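Side-chain contacts in alkylpurine DNA glycosylase AlkC (Pseudomonas fluorescens, PDB 5VHV), which probably excises alkylated purine bases from DNA as a repair glycosylase, without flipping the damaged nucleotide out of the duplex: residues G153-P156 with R157-W160; S161-A165 with E166-D170; A194-L197 with N198-K202. One frame throughout, in Å; residues are numbered along the deposited sequence.

In the fold
All three contacts lie within the helical DNA alkylation repair region, and each joins residues close in sequence. Contact 1 (153-160) is the loop that leaves helix 144-152 and reaches the DNA and the polyol 9B4; contact 2 (161-170) follows directly and carries the chain into helix 165-169; contact 3 (194-202) comes later, on helix 187-201. Centres of contacts 1 and 2 are about 8 Å apart, those of 1 and 3 about 10 Å, and those of 2 and 3 about 12 Å. Contact 1 touches both others: P156 meets L164, and the acid D199 of contact 3 reaches back to R155. Loop and helix thus contact both DNA strands, contacts 1 and 2 chain D, contact 3 chain C.

Contact 1: G153-P156 with R157-W160; sequences GSRP and RLPW. With 9B4 ((2R,5R,13R,16R)-9-(hydroxymethyl)-9-{[(2R)-2-hydroxypropoxy]methyl}-5,13-dimethyl-4,7,11,14-tetraoxaheptadecane-2,16-diol), chain L; nucleotides of chain D.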
loop_
_atom_site.group_PDB
_atom_site.type_symbol
_atom_site.label_atom_id
_atom_site.label_comp_id
_atom_site.label_asym_id
_atom_site.label_seq_id
_atom_site.Cartn_x
_atom_site.Cartn_y
_atom_site.Cartn_z
ATOM N N GLY A 153 9.690 -2.925 4.037
ATOM C CA GLY A 153 10.745 -1.928 3.992
ATOM C C GLY A 153 11.548 -1.955 2.717
ATOM O O GLY A 153 12.147 -0.938 2.356
ATOM N N SER A 154 11.590 -3.102 2.041
ATOM C CA SER A 154 12.370 -3.261 0.829
ATOM C C SER A 154 11.543 -3.004 -0.423
ATOM O O SER A 154 12.054 -3.179 -1.528
ATOM C CB SER A 154 12.985 -4.663 0.796
ATOM O OG SER A 154 11.998 -5.696 0.747
ATOM N N ARG A 155 10.284 -2.604 -0.268
ATOM C CA ARG A 155 9.407 -2.409 -1.421
ATOM C C ARG A 155 10.009 -1.415 -2.411
ATOM O O ARG A 155 10.544 -0.369 -2.000
ATOM C CB ARG A 155 8.050 -1.869 -0.975
ATOM C CG ARG A 155 7.109 -2.936 -0.504
ATOM C CD ARG A 155 5.808 -2.314 -0.015
ATOM N NE ARG A 155 5.077 -1.652 -1.092
ATOM C CZ ARG A 155 3.819 -1.224 -0.999
ATOM N NH1 ARG A 155 3.152 -1.335 0.144
ATOM N NH2 ARG A 155 3.217 -0.686 -2.064
ATOM N N PRO A 156 9.873 -1.659 -3.715
ATOM C CA PRO A 156 10.296 -0.630 -4.672
ATOM C C PRO A 156 9.600 0.709 -4.452
ATOM O O PRO A 156 10.240 1.771 -4.535
ATOM C CB PRO A 156 9.920 -1.243 -6.031
ATOM C CG PRO A 156 9.755 -2.691 -5.803
ATOM C CD PRO A 156 9.412 -2.896 -4.370
ATOM N N ARG A 157 8.284 0.683 -4.220
ATOM C CA ARG A 157 7.435 1.873 -4.259
ATOM C C ARG A 157 6.558 1.963 -3.006
ATOM O O ARG A 157 5.325 2.015 -3.081
ATOM C CB ARG A 157 6.550 1.864 -5.484
ATOM C CG ARG A 157 7.333 1.936 -6.775
ATOM C CD ARG A 157 6.369 1.848 -7.913
ATOM N NE ARG A 157 7.027 1.852 -9.208
ATOM C CZ ARG A 157 6.542 2.447 -10.281
ATOM N NH1 ARG A 157 5.402 3.113 -10.227
ATOM N NH2 ARG A 157 7.202 2.392 -11.418
ATOM N N LEU A 158 7.201 2.030 -1.854
ATOM C CA LEU A 158 6.460 2.178 -0.600
ATOM C C LEU A 158 5.793 3.554 -0.526
ATOM O O LEU A 158 6.473 4.576 -0.688
ATOM C CB LEU A 158 7.417 2.011 0.580
ATOM C CG LEU A 158 6.740 2.083 1.955
ATOM C CD1 LEU A 158 5.868 0.845 2.233
ATOM C CD2 LEU A 158 7.770 2.242 3.062
ATOM N N PRO A 159 4.494 3.640 -0.241
ATOM C CA PRO A 159 3.894 4.964 -0.046
ATOM C C PRO A 159 4.550 5.708 1.113
ATOM O O PRO A 159 4.938 5.114 2.120
ATOM C CB PRO A 159 2.419 4.652 0.233
ATOM C CG PRO A 159 2.184 3.379 -0.549
ATOM C CD PRO A 159 3.466 2.584 -0.269
ATOM N N TRP A 160 4.709 7.017 0.930
ATOM C CA TRP A 160 5.255 7.957 1.916
ATOM C C TRP A 160 6.765 7.824 2.089
ATOM O O TRP A 160 7.323 8.382 3.044
ATOM C CB TRP A 160 4.567 7.827 3.278
ATOM C CG TRP A 160 3.140 8.255 3.310
ATOM C CD1 TRP A 160 2.282 8.378 2.242
ATOM C CD2 TRP A 160 2.393 8.637 4.476
ATOM N NE1 TRP A 160 1.036 8.791 2.687
ATOM C CE2 TRP A 160 1.081 8.959 4.047
ATOM C CE3 TRP A 160 2.698 8.715 5.844
ATOM C CZ2 TRP A 160 0.092 9.371 4.930
ATOM C CZ3 TRP A 160 1.706 9.123 6.726
ATOM C CH2 TRP A 160 0.419 9.446 6.263
HETATM C C01 9B4 L . -4.081 9.271 3.383
HETATM C C02 9B4 L . -3.815 7.893 3.990
HETATM C C03 9B4 L . -3.654 8.039 5.491
HETATM C C05 9B4 L . -3.070 6.964 7.447
HETATM C C06 9B4 L . -3.302 5.692 8.256
HETATM C C07 9B4 L . -2.536 4.524 7.647
HETATM C C09 9B4 L . -0.412 3.758 7.049
HETATM C C10 9B4 L . 0.960 3.597 7.708
HETATM C C12 9B4 L . 2.001 3.181 9.807
HETATM C C13 9B4 L . 1.775 2.449 11.134
HETATM C C15 9B4 L . 2.891 2.798 12.117
HETATM C C16 9B4 L . 1.686 4.928 7.571
HETATM C C17 9B4 L . -4.783 5.285 8.276
HETATM C C23 9B4 L . -2.734 6.011 9.643
HETATM C C25 9B4 L . -3.850 5.741 11.633
HETATM C C26 9B4 L . -3.773 5.020 12.970
HETATM C C27 9B4 L . -2.772 3.859 12.945
HETATM C C34 9B4 L . -2.782 6.211 2.666
HETATM C C35 9B4 L . -1.780 5.142 3.071
HETATM C C37 9B4 L . -1.640 4.171 1.897
HETATM O O04 9B4 L . -3.375 6.794 6.090
HETATM O O08 9B4 L . -1.162 4.764 7.685
HETATM O O11 9B4 L . 0.812 3.244 9.061
HETATM O O14 9B4 L . 0.550 2.836 11.692
HETATM O O18 9B4 L . -5.652 6.326 8.647
HETATM O O24 9B4 L . -3.114 5.094 10.618
HETATM O O28 9B4 L . -3.361 5.985 13.894
HETATM O O33 9B4 L . -2.638 7.332 3.493
HETATM O O36 9B4 L . -0.553 5.748 3.381
ATOM P P DT D 7 -3.606 15.379 6.830
ATOM O OP1 DT D 7 -3.017 15.655 8.143
ATOM O OP2 DT D 7 -4.133 16.531 6.034
ATOM O "O5'" DT D 7 -2.673 14.569 5.875
ATOM C "C5'" DT D 7 -1.952 13.491 6.396
ATOM C "C4'" DT D 7 -1.016 12.933 5.358
ATOM O "O4'" DT D 7 -1.787 12.334 4.290
ATOM C "C3'" DT D 7 -0.077 13.948 4.687
ATOM O "O3'" DT D 7 1.259 13.699 5.156
ATOM C "C2'" DT D 7 -0.267 13.695 3.166
ATOM C "C1'" DT D 7 -1.018 12.366 3.117
ATOM N N1 DT D 7 -1.923 12.205 1.980
ATOM C C2 DT D 7 -1.789 11.108 1.157
ATOM O O2 DT D 7 -0.931 10.244 1.309
ATOM N N3 DT D 7 -2.728 11.019 0.160
ATOM C C4 DT D 7 -3.737 11.911 -0.107
ATOM O O4 DT D 7 -4.509 11.759 -1.048
ATOM C C5 DT D 7 -3.827 13.038 0.795
ATOM C C7 DT D 7 -4.894 14.071 0.605
ATOM C C6 DT D 7 -2.926 13.130 1.788
#
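From R155 to L158 the chain is irregular, the carbonyl C of R155 lying 3.3 Å from the amide N of R157, and it turns at W160 into a left-handed conformation (phi 74°). R155 and L158 cross at about a right angle: CD of the arginine meets CD1 of the leucine at 3.9 Å. The arginine bends at its CG-CD bond (chi3 65°), which brings one face of its guanidinium against P159, whose CD lies 3.5 Å above the guanidinium plane of R155, toward the rim. L158 CA lies over the same face. The ends of this guanidinium are taken by ionic and polar partners: NH2 by a modified base of the bound DNA and OD1 of D199, NH1 by E152.

The loop joins helices 144-152 and 165-169 in an array of helices consistent with the HEAT-like superhelix of the DNA alkylation repair family, and its far end reaches the DNA. R157 departs from the other arginine: its CG rests 3.5 Å from the carbonyl C of P156, and its extended chain ends in a salt bridge to D203. W160 gives its NE1 proton to O2, the minor-groove oxygen of DT7 of chain D, at 2.8 Å and 146°. Over one indole face, O36 of 9B4 sits 3.4 Å above the ring plane of W160, near the rim. With only the methyl group of an alanine here, O2 of DT7 is likely to lose its indole donor and the space between nucleotide and polyol to open. On the opposite indole face lies O3' of DT7.

Contact 2: S161-A165 with E166-D170; sequences SFRLA and EVQAD. With nucleotides of chain D.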
loop_
_atom_site.group_PDB
_atom_site.type_symbol
_atom_site.label_atom_id
_atom_site.label_comp_id
_atom_site.label_asym_id
_atom_site.label_seq_id
_atom_site.Cartn_x
_atom_site.Cartn_y
_atom_site.Cartn_z
ATOM N N SER A 161 7.449 7.131 1.178
ATOM C CA SER A 161 8.909 7.099 1.151
ATOM C C SER A 161 9.379 7.223 -0.286
ATOM O O SER A 161 8.608 7.050 -1.229
ATOM C CB SER A 161 9.477 5.825 1.782
ATOM O OG SER A 161 10.904 5.814 1.763
ATOM N N PHE A 162 10.649 7.593 -0.440
ATOM C CA PHE A 162 11.277 7.558 -1.748
ATOM C C PHE A 162 11.287 6.137 -2.291
ATOM O O PHE A 162 11.343 5.149 -1.549
ATOM C CB PHE A 162 12.716 8.119 -1.679
ATOM C CG PHE A 162 13.527 7.584 -0.519
ATOM C CD1 PHE A 162 14.285 6.438 -0.653
ATOM C CD2 PHE A 162 13.536 8.248 0.693
ATOM C CE1 PHE A 162 15.014 5.955 0.438
ATOM C CE2 PHE A 162 14.257 7.766 1.773
ATOM C CZ PHE A 162 14.996 6.635 1.640
ATOM N N ARG A 163 11.204 6.039 -3.610
ATOM C CA ARG A 163 11.363 4.765 -4.277
ATOM C C ARG A 163 12.800 4.288 -4.097
ATOM O O ARG A 163 13.727 5.097 -3.986
ATOM C CB ARG A 163 11.028 4.898 -5.765
ATOM C CG ARG A 163 9.556 5.202 -6.017
ATOM C CD ARG A 163 9.181 5.158 -7.492
ATOM N NE ARG A 163 7.812 5.626 -7.683
ATOM C CZ ARG A 163 7.251 5.869 -8.866
ATOM N NH1 ARG A 163 7.938 5.686 -9.994
ATOM N NH2 ARG A 163 6.007 6.326 -8.917
ATOM N N LEU A 164 12.980 2.975 -4.032
ATOM C CA LEU A 164 14.321 2.384 -3.957
ATOM C C LEU A 164 14.725 2.012 -5.381
ATOM O O LEU A 164 14.334 0.964 -5.903
ATOM C CB LEU A 164 14.353 1.178 -3.012
ATOM C CG LEU A 164 14.272 1.483 -1.515
ATOM C CD1 LEU A 164 14.167 0.187 -0.713
ATOM C CD2 LEU A 164 15.478 2.297 -1.058
ATOM N N ALA A 165 15.482 2.905 -6.028
ATOM C CA ALA A 165 15.819 2.714 -7.439
ATOM C C ALA A 165 16.599 1.429 -7.666
ATOM O O ALA A 165 16.428 0.770 -8.701
ATOM C CB ALA A 165 16.614 3.910 -7.962
ATOM N N GLU A 166 17.448 1.052 -6.711
ATOM C CA GLU A 166 18.274 -0.144 -6.870
ATOM C C GLU A 166 17.417 -1.407 -6.849
ATOM O O GLU A 166 17.634 -2.329 -7.653
ATOM C CB GLU A 166 19.344 -0.163 -5.760
ATOM C CG GLU A 166 20.307 -1.313 -5.841
ATOM C CD GLU A 166 21.588 -1.092 -5.036
ATOM O OE1 GLU A 166 21.640 -0.164 -4.197
ATOM O OE2 GLU A 166 22.552 -1.851 -5.265
ATOM N N VAL A 167 16.429 -1.452 -5.946
ATOM C CA VAL A 167 15.471 -2.557 -5.886
ATOM C C VAL A 167 14.582 -2.563 -7.125
ATOM O O VAL A 167 14.343 -3.605 -7.745
ATOM C CB VAL A 167 14.630 -2.447 -4.601
ATOM C CG1 VAL A 167 13.515 -3.485 -4.566
ATOM C CG2 VAL A 167 15.517 -2.605 -3.386
ATOM N N GLN A 168 14.053 -1.399 -7.470
ATOM C CA GLN A 168 13.148 -1.275 -8.603
ATOM C C GLN A 168 13.777 -1.809 -9.879
ATOM O O GLN A 168 13.096 -2.438 -10.704
ATOM C CB GLN A 168 12.774 0.203 -8.733
ATOM C CG GLN A 168 11.585 0.554 -9.519
ATOM C CD GLN A 168 11.313 2.034 -9.399
ATOM O OE1 GLN A 168 12.007 2.749 -8.651
ATOM N NE2 GLN A 168 10.333 2.509 -10.124
ATOM N N ALA A 169 15.087 -1.598 -10.049
ATOM C CA ALA A 169 15.784 -1.998 -11.267
ATOM C C ALA A 169 16.125 -3.478 -11.315
ATOM O O ALA A 169 16.419 -3.981 -12.399
ATOM C CB ALA A 169 17.085 -1.205 -11.426
ATOM N N ASP A 170 16.106 -4.187 -10.187
ATOM C CA ASP A 170 16.578 -5.573 -10.154
ATOM C C ASP A 170 15.761 -6.397 -9.174
ATOM O O ASP A 170 16.104 -6.502 -7.989
ATOM C CB ASP A 170 18.057 -5.637 -9.787
ATOM C CG ASP A 170 18.613 -7.035 -9.870
ATOM O OD1 ASP A 170 17.871 -7.973 -10.225
ATOM O OD2 ASP A 170 19.810 -7.199 -9.577
ATOM P P DA D 10 10.159 9.721 -5.041
ATOM O OP1 DA D 10 11.021 8.524 -5.246
ATOM O OP2 DA D 10 10.849 10.983 -4.653
ATOM O "O5'" DA D 10 9.406 9.963 -6.416
ATOM C "C5'" DA D 10 8.782 8.883 -7.022
ATOM C "C4'" DA D 10 7.969 9.347 -8.186
ATOM O "O4'" DA D 10 6.855 10.134 -7.709
ATOM C "C3'" DA D 10 8.734 10.241 -9.162
ATOM O "O3'" DA D 10 8.836 9.589 -10.384
ATOM C "C2'" DA D 10 7.895 11.518 -9.242
ATOM C "C1'" DA D 10 6.550 11.066 -8.708
ATOM N N9 DA D 10 5.731 12.127 -8.134
ATOM C C8 DA D 10 6.086 13.025 -7.168
ATOM N N7 DA D 10 5.127 13.854 -6.841
ATOM C C5 DA D 10 4.070 13.470 -7.645
ATOM C C6 DA D 10 2.759 13.966 -7.787
ATOM N N6 DA D 10 2.291 15.015 -7.099
ATOM N N1 DA D 10 1.954 13.358 -8.697
ATOM C C2 DA D 10 2.440 12.325 -9.399
ATOM N N3 DA D 10 3.657 11.779 -9.353
ATOM C C4 DA D 10 4.426 12.403 -8.443
ATOM P P DG D 9 7.126 12.429 0.402
ATOM O OP1 DG D 9 8.231 11.997 1.261
ATOM O OP2 DG D 9 6.868 13.846 0.051
ATOM O "O5'" DG D 9 7.162 11.645 -0.978
ATOM C "C5'" DG D 9 7.312 10.236 -0.943
ATOM C "C4'" DG D 9 7.326 9.665 -2.329
ATOM O "O4'" DG D 9 6.001 9.781 -2.916
ATOM C "C3'" DG D 9 8.292 10.348 -3.297
ATOM O "O3'" DG D 9 8.972 9.351 -4.046
ATOM C "C2'" DG D 9 7.381 11.239 -4.146
ATOM C "C1'" DG D 9 6.065 10.460 -4.151
ATOM N N9 DG D 9 4.854 11.263 -4.248
ATOM C C8 DG D 9 4.529 12.378 -3.508
ATOM N N7 DG D 9 3.343 12.859 -3.782
ATOM C C5 DG D 9 2.835 11.982 -4.742
ATOM C C6 DG D 9 1.591 11.986 -5.420
ATOM O O6 DG D 9 0.647 12.797 -5.320
ATOM N N1 DG D 9 1.491 10.919 -6.311
ATOM C C2 DG D 9 2.468 9.979 -6.527
ATOM N N2 DG D 9 2.179 9.033 -7.426
ATOM N N3 DG D 9 3.650 9.970 -5.907
ATOM C C4 DG D 9 3.754 10.985 -5.024
HETATM O O HOH W 1 10.522 5.144 -10.769
#
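One water ties R163 to Q168: it accepts a proton from NE2 of Q168 at 2.7 Å and another from NH1 of R163 at 2.8 Å. The bridge spans the start of helix 165-169, where L164 holds the N-cap position and its O receives the amide N of Q168 at 2.8 Å, in a nearly straight bond (168°). The water lies at the edge of the guanidinium, in its plane. The two flat groups are far from stacked, the amide standing 70° away from the guanidinium, and OE1 of Q168 comes alongside CB of R163 at 3.7 Å. NE2 of Q168 has a further partner in D203, so both of its protons appear to be used.

R163 serves the DNA at both ends. Its backbone N bonds to OP1 of DA10 of chain D at 3.0 Å, while its chain, extended from CG to NE, carries the guanidinium under the sugar, with C4' of DA10 3.5 Å above the centre of the R163 plane. These contacts go to phosphate and sugar, consistent with binding that does not depend on the base. NH1 of R157 lies near NH2 of R163; the carboxylate of D203, paired with R157, probably eases the like charges. On the other side of the chain L164 and V167 pack obliquely, next to helices 119-126 and 128-138, with CB of L164 4.0 Å from CB of V167.

Contact 3: A194-L197 with N198-K202; sequences ANHL and NDITK. With nucleotides of chain C.
H196 and I200, one helical turn apart, meet edge-on: CD2 of the imidazole lies 3.7 Å from CD1 of I200, and CG1 of the isoleucine sits in the ring plane. The first torsion of H196 (chi1 -171°) turns its ring so that the CD2 edge meets I200, while ND1 bonds to the carbonyl of S151. The same isoleucine methyl also faces L197, whose CD2 is 4.2 Å from CD1 of I200, so it is flanked by an aromatic edge and an aliphatic branch. Outside the segments, W207 and V208 touch I200 as well.

Another side of the helix is polar. N198, its CG anti to the backbone N (chi1 -179°), sends ND2 to OP1 of DA6 of chain C at 2.9 Å, a bent bond of 137°. K202 approaches the same oxygen, its NZ 2.8 Å from OP1 of DA6, after bends at chi2 and chi4. ND2 of N198 donates to a water as well, at 2.8 Å, and that water in turn lies 3.0 Å from O of N195, to which it can donate. OD1 of N198 is held by S232, which should fix the turn of the amide. T201 folds its hydroxyl back, OG1 donating to O of N198 at 2.7 Å on a carbonyl lone pair.

Backbone bonds of the i to i+4 kind run from A194 to T201, the hallmark of an alpha-helix, and this one sets its C-terminal part against a DNA phosphate, as expected of a DNA-cradling helical superhelix.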
loop_
_atom_site.group_PDB
_atom_site.type_symbol
_atom_site.label_atom_id
_atom_site.label_comp_id
_atom_site.label_asym_id
_atom_site.label_seq_id
_atom_site.Cartn_x
_atom_site.Cartn_y
_atom_site.Cartn_z
ATOM N N ALA A 194 2.345 -9.410 -1.132
ATOM C CA ALA A 194 1.501 -9.128 -2.288
ATOM C C ALA A 194 1.723 -7.710 -2.773
ATOM O O ALA A 194 1.787 -7.467 -3.982
ATOM C CB ALA A 194 0.024 -9.348 -1.952
ATOM N N ASN A 195 1.823 -6.757 -1.847
ATOM C CA ASN A 195 2.000 -5.364 -2.251
ATOM C C ASN A 195 3.385 -5.114 -2.844
ATOM O O ASN A 195 3.529 -4.319 -3.783
ATOM C CB ASN A 195 1.718 -4.438 -1.069
ATOM C CG ASN A 195 0.224 -4.392 -0.726
ATOM O OD1 ASN A 195 -0.656 -4.629 -1.588
ATOM N ND2 ASN A 195 -0.074 -4.112 0.524
ATOM N N HIS A 196 4.420 -5.746 -2.293
ATOM C CA HIS A 196 5.755 -5.666 -2.887
ATOM C C HIS A 196 5.737 -6.224 -4.312
ATOM O O HIS A 196 6.230 -5.590 -5.249
ATOM C CB HIS A 196 6.735 -6.410 -1.973
ATOM C CG HIS A 196 8.185 -6.257 -2.321
ATOM N ND1 HIS A 196 9.158 -6.134 -1.350
ATOM C CD2 HIS A 196 8.841 -6.275 -3.505
ATOM C CE1 HIS A 196 10.347 -6.081 -1.922
ATOM N NE2 HIS A 196 10.182 -6.143 -3.230
ATOM N N LEU A 197 5.110 -7.381 -4.510
ATOM C CA LEU A 197 5.024 -7.939 -5.857
ATOM C C LEU A 197 4.229 -7.036 -6.805
ATOM O O LEU A 197 4.630 -6.839 -7.952
ATOM C CB LEU A 197 4.410 -9.337 -5.794
ATOM C CG LEU A 197 5.352 -10.410 -5.237
ATOM C CD1 LEU A 197 4.550 -11.649 -4.864
ATOM C CD2 LEU A 197 6.432 -10.767 -6.224
ATOM N N ASN A 198 3.101 -6.483 -6.353
ATOM C CA ASN A 198 2.363 -5.536 -7.186
ATOM C C ASN A 198 3.238 -4.340 -7.573
ATOM O O ASN A 198 3.224 -3.906 -8.731
ATOM C CB ASN A 198 1.084 -5.101 -6.455
ATOM C CG ASN A 198 0.254 -4.138 -7.253
ATOM O OD1 ASN A 198 -0.166 -4.438 -8.372
ATOM N ND2 ASN A 198 -0.021 -2.985 -6.675
ATOM N N ASP A 199 4.023 -3.801 -6.635
ATOM C CA ASP A 199 5.012 -2.775 -6.998
ATOM C C ASP A 199 5.883 -3.228 -8.175
ATOM O O ASP A 199 6.168 -2.457 -9.095
ATOM C CB ASP A 199 5.959 -2.452 -5.831
ATOM C CG ASP A 199 5.334 -1.657 -4.695
ATOM O OD1 ASP A 199 4.148 -1.266 -4.702
ATOM O OD2 ASP A 199 6.118 -1.408 -3.754
ATOM N N ILE A 200 6.396 -4.455 -8.108
ATOM C CA ILE A 200 7.298 -4.935 -9.152
ATOM C C ILE A 200 6.580 -4.977 -10.484
ATOM O O ILE A 200 7.192 -4.720 -11.530
ATOM C CB ILE A 200 7.876 -6.317 -8.793
ATOM C CG1 ILE A 200 8.664 -6.239 -7.477
ATOM C CG2 ILE A 200 8.779 -6.847 -9.908
ATOM C CD1 ILE A 200 9.121 -7.597 -6.973
ATOM N N THR A 201 5.279 -5.284 -10.477
ATOM C CA THR A 201 4.591 -5.406 -11.751
ATOM C C THR A 201 4.555 -4.082 -12.492
ATOM O O THR A 201 4.310 -4.085 -13.706
ATOM C CB THR A 201 3.145 -5.943 -11.632
ATOM O OG1 THR A 201 2.280 -4.999 -10.989
ATOM C CG2 THR A 201 3.075 -7.290 -10.939
ATOM N N LYS A 202 4.784 -2.956 -11.800
ATOM C CA LYS A 202 4.775 -1.663 -12.482
ATOM C C LYS A 202 5.976 -1.515 -13.407
ATOM O O LYS A 202 5.920 -0.748 -14.374
ATOM C CB LYS A 202 4.761 -0.507 -11.474
ATOM C CG LYS A 202 3.601 -0.581 -10.437
ATOM C CD LYS A 202 2.263 -0.980 -11.037
ATOM C CE LYS A 202 1.163 -1.043 -9.962
ATOM N NZ LYS A 202 1.010 0.282 -9.293
ATOM P P DA C 6 -1.711 0.838 -6.943
ATOM O OP1 DA C 6 -0.745 -0.266 -7.247
ATOM O OP2 DA C 6 -3.157 0.678 -7.184
ATOM O "O5'" DA C 6 -1.588 1.326 -5.440
ATOM C "C5'" DA C 6 -0.311 1.364 -4.801
ATOM C "C4'" DA C 6 -0.426 2.041 -3.458
ATOM O "O4'" DA C 6 -0.822 3.421 -3.650
ATOM C "C3'" DA C 6 -1.488 1.420 -2.517
ATOM O "O3'" DA C 6 -0.893 0.944 -1.311
ATOM C "C2'" DA C 6 -2.445 2.557 -2.234
ATOM C "C1'" DA C 6 -1.612 3.775 -2.546
ATOM N N9 DA C 6 -2.411 4.955 -2.821
ATOM C C8 DA C 6 -3.486 5.058 -3.659
ATOM N N7 DA C 6 -4.048 6.242 -3.647
ATOM C C5 DA C 6 -3.311 6.942 -2.710
ATOM C C6 DA C 6 -3.409 8.248 -2.209
ATOM N N6 DA C 6 -4.342 9.131 -2.619
ATOM N N1 DA C 6 -2.493 8.641 -1.292
ATOM C C2 DA C 6 -1.566 7.764 -0.890
ATOM N N3 DA C 6 -1.392 6.500 -1.276
ATOM C C4 DA C 6 -2.301 6.152 -2.194
HETATM O O HOH W 2 1.273 -2.454 -4.222
#